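Local coordinates for protein beta chain (PDB 6IYH) that carries a haem group in a globin fold and, as the beta chain of a sturgeon haemoglobin, probably binds and transports oxygen, at residues K131-A134 / V135-A139. Residues are numbered along the deposited sequence; the frame is centred on the assembly and turned at random.
Sequences KMIA and VIISA
Met132 and Ile136 meet one turn apart on helix 123-142, the C-terminal helix of the globin fold, on the side that faces helix 57-75 and the haem. Ile136 CB lies 3.5 Å from Ile133 O. Ile136 CG1 is turned back over the preceding turn, beside the backbone N and anti to the carbonyl carbon (chi1 -71°), which brings it to 3.4 Å from Met132 O. At the tip, Ile136 CD1 lies 3.7 Å from Met132 O and meets Met132 CE at 3.9 Å, the two side chains crossing at a slant. With CG anti to the backbone N, the Met132 chain bends at chi2 (70°) and again at chi3, which brings CE back towards Ile136. Beyond this pair, Ile136 rests on Val70, Ala73 and Phe84 and touches the haem, as part of the pocket wall. Replaced by alanine, Ile136 would lose CG1, CG2 and CD1, which would probably take away this contact with Met132 CE and open a gap beside the haem. Ile133 and Ile137 repeat the four-residue spacing on another face, CG2 of Ile133 lying 3.6 Å from CD1 of Ile137, whose side chain also packs on Phe102 and Gln103 of helix 100-117. At the start of the segment, Lys131 runs out fully extended to a salt bridge with Glu6, tying this helix to helix 4-14. Beneath the side chains, four successive i to i+4 bonds carry the backbone from Lys131 O to Ser138 N; in the shortest, Ile137 N reaches Ile133 O at 2.8 Å with an N-H...O angle of 164°.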
loop_
_atom_site.group_PDB
_atom_site.type_symbol
_atom_site.label_atom_id
_atom_site.label_comp_id
_atom_site.label_asym_id
_atom_site.label_seq_id
_atom_site.Cartn_x
_atom_site.Cartn_y
_atom_site.Cartn_z
ATOM N N LYS B 131 -10.878 -9.540 -10.173
ATOM C CA LYS B 131 -10.467 -10.762 -9.573
ATOM C C LYS B 131 -9.353 -11.372 -10.377
ATOM O O LYS B 131 -8.348 -11.847 -9.828
ATOM C CB LYS B 131 -11.700 -11.708 -9.430
ATOM C CG LYS B 131 -11.343 -13.067 -8.867
ATOM C CD LYS B 131 -12.588 -13.910 -8.739
ATOM C CE LYS B 131 -12.197 -15.322 -8.407
ATOM N NZ LYS B 131 -13.454 -16.059 -8.038
ATOM N N MET B 132 -9.466 -11.377 -11.705
ATOM C CA MET B 132 -8.413 -11.884 -12.540
ATOM C C MET B 132 -7.130 -11.089 -12.356
ATOM O O MET B 132 -6.020 -11.640 -12.264
ATOM C CB MET B 132 -8.782 -11.858 -14.048
ATOM C CG MET B 132 -7.787 -12.482 -15.009
ATOM S SD MET B 132 -7.747 -14.324 -14.816
ATOM C CE MET B 132 -6.050 -14.638 -14.999
ATOM N N ILE B 133 -7.263 -9.775 -12.377
ATOM C CA ILE B 133 -6.061 -8.928 -12.114
ATOM C C ILE B 133 -5.385 -9.261 -10.757
ATOM O O ILE B 133 -4.188 -9.329 -10.671
ATOM C CB ILE B 133 -6.470 -7.451 -12.294
ATOM C CG1 ILE B 133 -6.614 -7.150 -13.759
ATOM C CG2 ILE B 133 -5.476 -6.460 -11.640
ATOM C CD1 ILE B 133 -7.484 -5.962 -14.052
ATOM N N ALA B 134 -6.176 -9.347 -9.690
ATOM C CA ALA B 134 -5.692 -9.702 -8.361
ATOM C C ALA B 134 -4.972 -11.035 -8.355
ATOM O O ALA B 134 -3.943 -11.190 -7.733
ATOM C CB ALA B 134 -6.840 -9.621 -7.386
ATOM N N VAL B 135 -5.465 -12.003 -9.113
ATOM C CA VAL B 135 -4.829 -13.289 -9.148
ATOM C C VAL B 135 -3.494 -13.195 -9.889
ATOM O O VAL B 135 -2.541 -13.777 -9.467
ATOM C CB VAL B 135 -5.760 -14.319 -9.817
ATOM C CG1 VAL B 135 -5.002 -15.575 -10.166
ATOM C CG2 VAL B 135 -6.944 -14.612 -8.895
ATOM N N ILE B 136 -3.454 -12.371 -10.952
ATOM C CA ILE B 136 -2.188 -12.136 -11.676
ATOM C C ILE B 136 -1.162 -11.431 -10.758
ATOM O O ILE B 136 0.026 -11.792 -10.724
ATOM C CB ILE B 136 -2.415 -11.345 -12.988
ATOM C CG1 ILE B 136 -3.126 -12.239 -14.025
ATOM C CG2 ILE B 136 -1.105 -10.821 -13.537
ATOM C CD1 ILE B 136 -3.795 -11.492 -15.176
ATOM N N ILE B 137 -1.628 -10.404 -10.051
ATOM C CA ILE B 137 -0.735 -9.676 -9.158
ATOM C C ILE B 137 -0.134 -10.579 -8.071
ATOM O O ILE B 137 1.065 -10.527 -7.762
ATOM C CB ILE B 137 -1.478 -8.513 -8.534
ATOM C CG1 ILE B 137 -1.727 -7.448 -9.591
ATOM C CG2 ILE B 137 -0.702 -7.917 -7.365
ATOM C CD1 ILE B 137 -2.846 -6.524 -9.249
ATOM N N SER B 138 -0.991 -11.356 -7.485
ATOM C CA SER B 138 -0.570 -12.273 -6.453
ATOM C C SER B 138 0.475 -13.260 -7.056
ATOM O O SER B 138 1.523 -13.546 -6.430
ATOM C CB SER B 138 -1.792 -12.953 -5.849
ATOM O OG SER B 138 -1.321 -13.983 -5.005
ATOM N N ALA B 139 0.192 -13.817 -8.238
ATOM C CA ALA B 139 1.158 -14.722 -8.893
ATOM C C ALA B 139 2.518 -14.065 -9.178
ATOM O O ALA B 139 3.598 -14.710 -9.026
ATOM C CB ALA B 139 0.578 -15.279 -10.154
#